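Local coordinates for protein ATP-dependent DNA helicase PIF1 (PDB 7OTJ) that probably unwinds duplex and G-quadruplex DNA by ATP-driven 5'-3' translocation, helping to maintain nuclear and mitochondrial genomes, at residues Val19-Gly25 with Ile180-Leu186; Gly143-Gln147 with Val505-Tyr509; Lys402-Phe408 with Gln441-Ile445. All coordinates share one frame; numbering follows the deposited sequence.

Interaction 1. Residues Val19-Gly25 with Ile180-Leu186; sequences VSLFYTG and IQRTITL
Ser20 and Gln181 open this parallel strand pair with two bonds. The backbone N of Gln181 donates to Ser20 O at 2.8 Å, from above the carbonyl plane, and the side-chain OE1 of Gln181 turns back to accept from Ser20 N at 3.1 Å on an in-plane lone pair. With CG beside its own backbone N (chi1 -51°) and the chain extended beyond it, the glutamine brings OE1 back to Ser20 N, where it also touches Val19 CG1.

Further on, every second residue of strand 21-25 bonds to strand 182-186 with both its N and its O. Phe22 N gives to Arg182 O at 3.0 Å, while Phe22 O receives Ile184 N. Thr24 repeats the pattern, its N to Ile184 O at 2.7 Å and its O from Leu186 N at 2.8 Å. The other edge of strand 21-25 bonds to strand 138-143 through Leu21 and Tyr23.

Three hydroxyls hydrogen-bond outside the pair: Ser20 OG with Leu139 N, Tyr23 OH with Lys31 O, and Thr24 OG1 with both Gly143 O and Tyr509 OH. On the face carrying Leu21, Tyr23 and Ile184, the CB atoms of Tyr23 and Ile184 pack 4.2 Å apart, and helix 6-16 covers them.

Backbone bonds on both edges thus hold strand 21-25 inside the sheet, and its end passes at Gly25 into the predicted ATP-binding P-loop.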
loop_
_atom_site.group_PDB
_atom_site.type_symbol
_atom_site.label_atom_id
_atom_site.label_comp_id
_atom_site.label_asym_id
_atom_site.label_seq_id
_atom_site.Cartn_x
_atom_site.Cartn_y
_atom_site.Cartn_z
ATOM N N VAL A 19 14.316 21.723 -1.105
ATOM C CA VAL A 19 14.859 21.175 0.132
ATOM C C VAL A 19 14.434 19.721 0.286
ATOM O O VAL A 19 13.261 19.376 0.094
ATOM C CB VAL A 19 14.399 22.011 1.336
ATOM C CG1 VAL A 19 15.018 21.470 2.616
ATOM C CG2 VAL A 19 14.755 23.472 1.130
ATOM N N SER A 20 15.385 18.868 0.654
ATOM C CA SER A 20 15.071 17.500 1.034
ATOM C C SER A 20 14.498 17.504 2.443
ATOM O O SER A 20 15.108 18.050 3.370
ATOM C CB SER A 20 16.316 16.618 0.955
ATOM O OG SER A 20 16.640 16.326 -0.393
ATOM N N LEU A 21 13.312 16.927 2.604
ATOM C CA LEU A 21 12.637 17.051 3.882
ATOM C C LEU A 21 11.744 15.850 4.143
ATOM O O LEU A 21 11.410 15.074 3.241
ATOM C CB LEU A 21 11.821 18.349 3.946
ATOM C CG LEU A 21 10.725 18.639 2.917
ATOM C CD1 LEU A 21 9.427 17.869 3.224
ATOM C CD2 LEU A 21 10.462 20.136 2.889
ATOM N N PHE A 22 11.352 15.730 5.406
ATOM C CA PHE A 22 10.366 14.772 5.877
ATOM C C PHE A 22 9.238 15.554 6.527
ATOM O O PHE A 22 9.487 16.411 7.380
ATOM C CB PHE A 22 11.010 13.796 6.863
ATOM C CG PHE A 22 10.035 13.068 7.754
ATOM C CD1 PHE A 22 9.093 12.196 7.229
ATOM C CD2 PHE A 22 10.100 13.221 9.129
ATOM C CE1 PHE A 22 8.222 11.516 8.058
ATOM C CE2 PHE A 22 9.238 12.544 9.960
ATOM C CZ PHE A 22 8.299 11.687 9.429
ATOM N N TYR A 23 8.007 15.306 6.105
ATOM C CA TYR A 23 6.876 15.945 6.751
ATOM C C TYR A 23 5.941 14.878 7.305
ATOM O O TYR A 23 5.726 13.832 6.682
ATOM C CB TYR A 23 6.156 16.927 5.821
ATOM C CG TYR A 23 5.350 16.351 4.686
ATOM C CD1 TYR A 23 3.983 16.141 4.820
ATOM C CD2 TYR A 23 5.939 16.074 3.459
ATOM C CE1 TYR A 23 3.230 15.643 3.773
ATOM C CE2 TYR A 23 5.191 15.573 2.405
ATOM C CZ TYR A 23 3.838 15.362 2.568
ATOM O OH TYR A 23 3.084 14.866 1.527
ATOM N N THR A 24 5.458 15.125 8.521
ATOM C CA THR A 24 4.736 14.115 9.277
ATOM C C THR A 24 3.449 14.665 9.883
ATOM O O THR A 24 3.081 15.824 9.650
ATOM C CB THR A 24 5.652 13.551 10.367
ATOM O OG1 THR A 24 5.123 12.311 10.853
ATOM C CG2 THR A 24 5.810 14.541 11.513
ATOM N N GLY A 25 2.773 13.844 10.668
ATOM C CA GLY A 25 1.509 14.199 11.280
ATOM C C GLY A 25 0.691 12.956 11.529
ATOM O O GLY A 25 0.923 11.900 10.943
ATOM N N ILE A 180 17.792 14.383 5.087
ATOM C CA ILE A 180 16.641 15.141 5.575
ATOM C C ILE A 180 17.133 16.444 6.187
ATOM O O ILE A 180 17.932 16.445 7.130
ATOM C CB ILE A 180 15.835 14.314 6.586
ATOM C CG1 ILE A 180 15.258 13.069 5.917
ATOM C CG2 ILE A 180 14.727 15.148 7.224
ATOM C CD1 ILE A 180 14.353 13.377 4.749
ATOM N N GLN A 181 16.691 17.563 5.627
ATOM C CA GLN A 181 17.128 18.869 6.099
ATOM C C GLN A 181 16.106 19.562 6.986
ATOM O O GLN A 181 16.469 20.489 7.719
ATOM C CB GLN A 181 17.458 19.775 4.909
ATOM C CG GLN A 181 18.396 19.136 3.906
ATOM C CD GLN A 181 18.690 20.054 2.742
ATOM O OE1 GLN A 181 18.055 19.967 1.688
ATOM N NE2 GLN A 181 19.653 20.954 2.932
ATOM N N ARG A 182 14.848 19.144 6.937
ATOM C CA ARG A 182 13.789 19.841 7.644
ATOM C C ARG A 182 12.678 18.846 7.926
ATOM O O ARG A 182 12.445 17.917 7.149
ATOM C CB ARG A 182 13.260 21.030 6.828
ATOM C CG ARG A 182 12.614 22.126 7.662
ATOM C CD ARG A 182 11.625 22.959 6.846
ATOM N NE ARG A 182 11.278 24.216 7.499
ATOM C CZ ARG A 182 10.521 24.324 8.583
ATOM N NH1 ARG A 182 10.027 23.258 9.194
ATOM N NH2 ARG A 182 10.259 25.533 9.074
ATOM N N THR A 183 12.032 19.017 9.072
ATOM C CA THR A 183 10.868 18.228 9.444
ATOM C C THR A 183 9.709 19.171 9.720
ATOM O O THR A 183 9.841 20.105 10.518
ATOM C CB THR A 183 11.159 17.345 10.659
ATOM O OG1 THR A 183 12.235 16.451 10.346
ATOM C CG2 THR A 183 9.921 16.522 11.042
ATOM N N ILE A 184 8.578 18.923 9.066
ATOM C CA ILE A 184 7.379 19.734 9.222
ATOM C C ILE A 184 6.251 18.820 9.675
ATOM O O ILE A 184 6.126 17.690 9.192
ATOM C CB ILE A 184 6.999 20.462 7.915
ATOM C CG1 ILE A 184 8.194 21.244 7.368
ATOM C CG2 ILE A 184 5.825 21.394 8.149
ATOM C CD1 ILE A 184 7.962 21.833 5.993
ATOM N N THR A 185 5.447 19.302 10.617
ATOM C CA THR A 185 4.375 18.521 11.221
ATOM C C THR A 185 3.032 19.143 10.869
ATOM O O THR A 185 2.773 20.302 11.211
ATOM C CB THR A 185 4.550 18.435 12.738
ATOM O OG1 THR A 185 5.768 17.734 13.032
ATOM C CG2 THR A 185 3.360 17.702 13.383
ATOM N N LEU A 186 2.204 18.389 10.150
ATOM C CA LEU A 186 0.801 18.740 9.976
ATOM C C LEU A 186 0.020 18.390 11.239
ATOM O O LEU A 186 0.199 17.313 11.815
ATOM C CB LEU A 186 0.215 18.000 8.775
ATOM C CG LEU A 186 0.713 18.361 7.380
ATOM C CD1 LEU A 186 -0.012 17.529 6.334
ATOM C CD2 LEU A 186 0.507 19.838 7.119
#

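Interaction 2. Residues Gly143-Gln147 with Val505-Tyr509; sequences GDFYQ and VIEFY. With ALF (tetrafluoroaluminate ion), chain F.
The ring of Tyr146 has Tyr509 CD2 over one face, 3.4 Å from Tyr146 CE2, and Ile506 CG1 at its edge. The two tyrosine rings are nearly parallel, with planes 21° apart, yet slid so far past each other in opposite directions that they barely overlap. Tyr509 in turn carries Phe508 CD2 over the centre of one face and has Phe145 N in plane at its edge. Phe145 directs its own edge toward the face of Phe508 in a T-shaped pair, centroids 5.4 Å apart and planes at 71°; Phe171 stacks on Phe508 and meets Phe145 edge-to-face.

Val505 CG1, anti to its backbone N (chi1 174°), fits between Phe145 and Tyr146, 3.5 Å from Tyr146 CD1.

A hydrogen bond runs from Phe145 N to Tyr509 OH, 3.0 Å long, and that hydroxyl also bonds to Thr24 OG1. Asp144 shapes the turn beneath: its OD1, met from above the carboxylate plane, accepts Tyr146 N to close an Asx turn within the type I turn 144-147. Its OD2 forms a salt bridge with Arg206 and receives Gln147 NE2 on the anti lone pair at 3.3 Å.

That amide nitrogen also donates to fluorine F3 of the tetrafluoroaluminate, at 3.0 Å from NE2. Lys31, Arg191 and Arg482 also hydrogen-bond this ion, a mimic of the ATP gamma-phosphate in transfer. A glutamine on the loop after a core strand, reaching the gamma-phosphate position, is consistent with motif III of superfamily 1 helicases, here backed by the C-terminal helix 503-511.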
loop_
_atom_site.group_PDB
_atom_site.type_symbol
_atom_site.label_atom_id
_atom_site.label_comp_id
_atom_site.label_asym_id
_atom_site.label_seq_id
_atom_site.Cartn_x
_atom_site.Cartn_y
_atom_site.Cartn_z
ATOM N N GLY A 143 5.112 10.428 6.144
ATOM C CA GLY A 143 4.501 9.352 6.901
ATOM C C GLY A 143 4.426 9.692 8.380
ATOM O O GLY A 143 4.492 10.856 8.773
ATOM N N ASP A 144 4.295 8.637 9.184
ATOM C CA ASP A 144 4.019 8.771 10.611
ATOM C C ASP A 144 4.672 7.585 11.305
ATOM O O ASP A 144 4.245 6.445 11.100
ATOM C CB ASP A 144 2.512 8.817 10.869
ATOM C CG ASP A 144 2.163 8.970 12.348
ATOM O OD1 ASP A 144 3.065 9.287 13.158
ATOM O OD2 ASP A 144 0.975 8.769 12.703
ATOM N N PHE A 145 5.722 7.839 12.089
ATOM C CA PHE A 145 6.432 6.730 12.715
ATOM C C PHE A 145 5.675 6.115 13.894
ATOM O O PHE A 145 6.095 5.061 14.385
ATOM C CB PHE A 145 7.836 7.168 13.147
ATOM C CG PHE A 145 8.789 7.374 11.992
ATOM C CD1 PHE A 145 9.304 6.290 11.293
ATOM C CD2 PHE A 145 9.174 8.650 11.607
ATOM C CE1 PHE A 145 10.179 6.476 10.231
ATOM C CE2 PHE A 145 10.048 8.840 10.548
ATOM C CZ PHE A 145 10.551 7.756 9.858
ATOM N N TYR A 146 4.575 6.726 14.354
ATOM C CA TYR A 146 3.699 6.053 15.313
ATOM C C TYR A 146 2.856 4.971 14.652
ATOM O O TYR A 146 2.161 4.227 15.353
ATOM C CB TYR A 146 2.778 7.058 16.021
ATOM C CG TYR A 146 3.425 7.767 17.191
ATOM C CD1 TYR A 146 4.072 7.049 18.184
ATOM C CD2 TYR A 146 3.406 9.153 17.291
ATOM C CE1 TYR A 146 4.672 7.687 19.255
ATOM C CE2 TYR A 146 4.008 9.802 18.355
ATOM C CZ TYR A 146 4.641 9.061 19.335
ATOM O OH TYR A 146 5.246 9.689 20.400
ATOM N N GLN A 147 2.905 4.877 13.330
ATOM C CA GLN A 147 2.223 3.850 12.561
ATOM C C GLN A 147 3.177 2.664 12.391
ATOM O O GLN A 147 4.178 2.550 13.103
ATOM C CB GLN A 147 1.691 4.455 11.262
ATOM C CG GLN A 147 0.670 5.583 11.530
ATOM C CD GLN A 147 -0.154 5.979 10.315
ATOM O OE1 GLN A 147 -0.319 5.201 9.380
ATOM N NE2 GLN A 147 -0.682 7.197 10.333
ATOM N N VAL A 505 10.531 5.435 18.646
ATOM C CA VAL A 505 9.614 6.352 17.978
ATOM C C VAL A 505 9.233 7.493 18.913
ATOM O O VAL A 505 9.190 8.660 18.504
ATOM C CB VAL A 505 8.366 5.596 17.485
ATOM C CG1 VAL A 505 7.347 6.570 16.914
ATOM C CG2 VAL A 505 8.737 4.542 16.458
ATOM N N ILE A 506 8.944 7.173 20.177
ATOM C CA ILE A 506 8.526 8.194 21.135
ATOM C C ILE A 506 9.639 9.209 21.370
ATOM O O ILE A 506 9.390 10.419 21.421
ATOM C CB ILE A 506 8.053 7.540 22.448
ATOM C CG1 ILE A 506 7.011 6.458 22.158
ATOM C CG2 ILE A 506 7.451 8.584 23.364
ATOM C CD1 ILE A 506 6.433 5.810 23.403
ATOM N N GLU A 507 10.878 8.734 21.551
ATOM C CA GLU A 507 12.004 9.651 21.736
ATOM C C GLU A 507 12.266 10.489 20.487
ATOM O O GLU A 507 12.715 11.636 20.599
ATOM C CB GLU A 507 13.265 8.885 22.146
ATOM C CG GLU A 507 13.859 8.000 21.065
ATOM C CD GLU A 507 15.109 7.278 21.531
ATOM O OE1 GLU A 507 15.411 7.334 22.741
ATOM O OE2 GLU A 507 15.788 6.654 20.686
ATOM N N PHE A 508 12.012 9.930 19.301
ATOM C CA PHE A 508 12.125 10.700 18.066
ATOM C C PHE A 508 11.231 11.932 18.105
ATOM O O PHE A 508 11.703 13.057 17.908
ATOM C CB PHE A 508 11.782 9.813 16.865
ATOM C CG PHE A 508 11.689 10.555 15.554
ATOM C CD1 PHE A 508 12.829 10.852 14.822
ATOM C CD2 PHE A 508 10.454 10.935 15.039
ATOM C CE1 PHE A 508 12.741 11.525 13.614
ATOM C CE2 PHE A 508 10.365 11.615 13.829
ATOM C CZ PHE A 508 11.515 11.906 13.117
ATOM N N TYR A 509 9.933 11.742 18.372
ATOM C CA TYR A 509 9.011 12.872 18.319
ATOM C C TYR A 509 9.185 13.827 19.491
ATOM O O TYR A 509 8.852 15.010 19.358
ATOM C CB TYR A 509 7.559 12.385 18.260
ATOM C CG TYR A 509 7.132 11.908 16.888
ATOM C CD1 TYR A 509 7.027 12.798 15.826
ATOM C CD2 TYR A 509 6.842 10.569 16.650
ATOM C CE1 TYR A 509 6.649 12.368 14.564
ATOM C CE2 TYR A 509 6.463 10.132 15.391
ATOM C CZ TYR A 509 6.369 11.037 14.351
ATOM O OH TYR A 509 5.995 10.617 13.092
HETATM AL AL ALF F . -2.543 7.901 6.906
HETATM F F1 ALF F . -1.362 7.840 5.574
HETATM F F2 ALF F . -3.740 7.960 8.231
HETATM F F3 ALF F . -1.336 8.796 7.871
HETATM F F4 ALF F . -3.788 7.078 5.924
HETATM O O HOH W 1 -1.410 5.826 7.433
#

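Interaction 3. Residues Lys402-Phe408 with Gln441-Ile445; sequences KYPLVKF and QFPLI
Phe442 and Tyr403 meet at about a right angle, the edge of the phenylalanine directed at the tyrosine face in an offset edge-to-face pair with centroids 5.3 Å apart and planes at 75°. The touching atoms are Phe442 CE1 and CZ, with CE1 3.4 Å from Tyr403 CD1. Pro404 approaches the same phenylalanine from another direction: its CD lies over the ring face, 3.9 Å from the centroid and 26° off the normal, a CH-pi contact displaced toward the rim. Phe442 CG stands anti to its own carbonyl carbon (chi1 -62°), carrying the ring toward 402-408, into the angle between Tyr403 and Pro404.

Leu444 serves the other half of the contact with its two methyl branches. CD1 meets Val406 CG2 tip to tip at 4.0 Å and also reaches Pro404 CB. CD2 comes to the edge of the Phe408 ring, near its plane, 3.8 Å from Phe408 CZ. Val406 CG1 meanwhile lies over one face of that ring, offset toward its rim.

Between the two reaching side chains, the chain turns at Pro443, the centre of an inverse gamma turn in which Leu444 N bonds to Phe442 O at 2.8 Å. Gln441 OE1 accepts Phe442 N. Leu287 of strand 286-289 touches both Phe442 and Leu444.

Strand 404-409 pairs with strand 310-316, consistent with this sheet belonging to the SH3-like 2B domain. No hydrogen bond joins the segments. Strands 404-409 and 435-446 belong to one antiparallel sheet but meet here mainly through side chains, so their cohesion rests on ring edges, a CH-pi contact and methyl packing.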
loop_
_atom_site.group_PDB
_atom_site.type_symbol
_atom_site.label_atom_id
_atom_site.label_comp_id
_atom_site.label_asym_id
_atom_site.label_seq_id
_atom_site.Cartn_x
_atom_site.Cartn_y
_atom_site.Cartn_z
ATOM N N LYS A 402 -14.982 -18.922 -19.377
ATOM C CA LYS A 402 -15.887 -17.904 -18.842
ATOM C C LYS A 402 -15.133 -16.783 -18.143
ATOM O O LYS A 402 -14.273 -17.043 -17.296
ATOM C CB LYS A 402 -16.886 -18.526 -17.858
ATOM C CG LYS A 402 -18.074 -19.203 -18.512
ATOM C CD LYS A 402 -18.866 -19.987 -17.478
ATOM C CE LYS A 402 -20.148 -20.561 -18.059
ATOM N NZ LYS A 402 -21.168 -19.513 -18.334
ATOM N N TYR A 403 -15.485 -15.497 -18.493
ATOM C CA TYR A 403 -14.845 -14.412 -17.764
ATOM C C TYR A 403 -15.789 -13.808 -16.726
ATOM O O TYR A 403 -17.007 -13.768 -16.930
ATOM C CB TYR A 403 -14.384 -13.310 -18.722
ATOM C CG TYR A 403 -13.250 -13.715 -19.639
ATOM C CD1 TYR A 403 -12.627 -14.951 -19.512
ATOM C CD2 TYR A 403 -12.795 -12.853 -20.626
ATOM C CE1 TYR A 403 -11.589 -15.317 -20.348
ATOM C CE2 TYR A 403 -11.760 -13.209 -21.464
ATOM C CZ TYR A 403 -11.162 -14.439 -21.323
ATOM O OH TYR A 403 -10.132 -14.783 -22.163
ATOM N N PRO A 404 -15.254 -13.344 -15.595
ATOM C CA PRO A 404 -16.086 -12.627 -14.620
ATOM C C PRO A 404 -16.569 -11.287 -15.152
ATOM O O PRO A 404 -15.834 -10.560 -15.825
ATOM C CB PRO A 404 -15.148 -12.438 -13.419
ATOM C CG PRO A 404 -14.084 -13.463 -13.594
ATOM C CD PRO A 404 -13.901 -13.601 -15.075
ATOM N N LEU A 405 -17.815 -10.958 -14.825
ATOM C CA LEU A 405 -18.389 -9.645 -15.097
ATOM C C LEU A 405 -18.397 -8.866 -13.789
ATOM O O LEU A 405 -19.094 -9.241 -12.841
ATOM C CB LEU A 405 -19.798 -9.774 -15.669
ATOM C CG LEU A 405 -20.472 -8.465 -16.069
ATOM C CD1 LEU A 405 -19.646 -7.758 -17.128
ATOM C CD2 LEU A 405 -21.879 -8.731 -16.567
ATOM N N VAL A 406 -17.624 -7.783 -13.732
ATOM C CA VAL A 406 -17.361 -7.080 -12.482
ATOM C C VAL A 406 -17.691 -5.602 -12.650
ATOM O O VAL A 406 -17.283 -4.975 -13.634
ATOM C CB VAL A 406 -15.901 -7.260 -12.024
ATOM C CG1 VAL A 406 -15.689 -6.595 -10.677
ATOM C CG2 VAL A 406 -15.549 -8.740 -11.946
ATOM N N LYS A 407 -18.419 -5.053 -11.679
ATOM C CA LYS A 407 -18.770 -3.639 -11.632
ATOM C C LYS A 407 -17.867 -2.951 -10.613
ATOM O O LYS A 407 -17.910 -3.281 -9.425
ATOM C CB LYS A 407 -20.240 -3.463 -11.252
ATOM C CG LYS A 407 -20.659 -2.021 -11.021
ATOM C CD LYS A 407 -21.939 -1.934 -10.199
ATOM C CE LYS A 407 -21.734 -2.458 -8.781
ATOM N NZ LYS A 407 -20.660 -1.731 -8.039
ATOM N N PHE A 408 -17.081 -1.981 -11.073
ATOM C CA PHE A 408 -16.008 -1.382 -10.284
ATOM C C PHE A 408 -16.388 0.037 -9.875
ATOM O O PHE A 408 -16.681 0.878 -10.734
ATOM C CB PHE A 408 -14.696 -1.360 -11.072
ATOM C CG PHE A 408 -14.000 -2.692 -11.159
ATOM C CD1 PHE A 408 -13.356 -3.226 -10.055
ATOM C CD2 PHE A 408 -13.957 -3.394 -12.355
ATOM C CE1 PHE A 408 -12.702 -4.443 -10.133
ATOM C CE2 PHE A 408 -13.302 -4.612 -12.440
ATOM C CZ PHE A 408 -12.673 -5.135 -11.328
ATOM N N GLN A 441 -3.660 -15.414 -14.705
ATOM C CA GLN A 441 -4.816 -15.427 -13.824
ATOM C C GLN A 441 -5.590 -14.140 -14.056
ATOM O O GLN A 441 -5.038 -13.144 -14.527
ATOM C CB GLN A 441 -4.387 -15.552 -12.356
ATOM C CG GLN A 441 -5.526 -15.575 -11.339
ATOM C CD GLN A 441 -6.379 -16.822 -11.444
ATOM O OE1 GLN A 441 -7.253 -16.925 -12.308
ATOM N NE2 GLN A 441 -6.127 -17.784 -10.563
ATOM N N PHE A 442 -6.873 -14.173 -13.730
ATOM C CA PHE A 442 -7.645 -12.945 -13.711
ATOM C C PHE A 442 -7.111 -12.025 -12.617
ATOM O O PHE A 442 -6.773 -12.491 -11.523
ATOM C CB PHE A 442 -9.124 -13.243 -13.479
ATOM C CG PHE A 442 -9.739 -14.089 -14.554
ATOM C CD1 PHE A 442 -10.302 -13.505 -15.674
ATOM C CD2 PHE A 442 -9.733 -15.469 -14.455
ATOM C CE1 PHE A 442 -10.857 -14.278 -16.669
ATOM C CE2 PHE A 442 -10.285 -16.249 -15.447
ATOM C CZ PHE A 442 -10.851 -15.654 -16.555
ATOM N N PRO A 443 -7.010 -10.727 -12.879
ATOM C CA PRO A 443 -6.433 -9.801 -11.888
ATOM C C PRO A 443 -7.421 -9.429 -10.786
ATOM O O PRO A 443 -7.775 -8.262 -10.598
ATOM C CB PRO A 443 -6.044 -8.600 -12.757
ATOM C CG PRO A 443 -7.071 -8.600 -13.833
ATOM C CD PRO A 443 -7.337 -10.049 -14.144
ATOM N N LEU A 444 -7.846 -10.430 -10.015
ATOM C CA LEU A 444 -8.846 -10.217 -8.979
ATOM C C LEU A 444 -8.497 -11.029 -7.742
ATOM O O LEU A 444 -7.946 -12.127 -7.841
ATOM C CB LEU A 444 -10.251 -10.609 -9.465
ATOM C CG LEU A 444 -10.836 -9.879 -10.676
ATOM C CD1 LEU A 444 -12.129 -10.542 -11.124
ATOM C CD2 LEU A 444 -11.066 -8.410 -10.362
ATOM N N ILE A 445 -8.799 -10.457 -6.578
ATOM C CA ILE A 445 -8.754 -11.146 -5.297
ATOM C C ILE A 445 -10.039 -10.814 -4.553
ATOM O O ILE A 445 -10.583 -9.715 -4.690
ATOM C CB ILE A 445 -7.518 -10.757 -4.456
ATOM C CG1 ILE A 445 -7.476 -9.248 -4.241
ATOM C CG2 ILE A 445 -6.234 -11.261 -5.110
ATOM C CD1 ILE A 445 -6.403 -8.817 -3.291
#

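Interactions 1 and 2 adjoin, with centres 13 Å apart, and their segments alternate along the chain. Thr24 OG1 bonds to both Gly143 O and Tyr509 OH, joining strand 21-25 to the end of neighbouring strand 138-143 and to the C-terminal helix 503-511. The six-stranded parallel sheet thus brings the P-loop and the loop holding Gln147 to the same nucleotide site. Interaction 3 comes between the two segments of interaction 2 in sequence but lies on the opposite side of the chain's centre, about 41 Å from interaction 1 and 40 Å from interaction 2, centre to centre. It belongs to the separate antiparallel sheet, distinct from the P-loop ATPase core that the first two contacts help assemble.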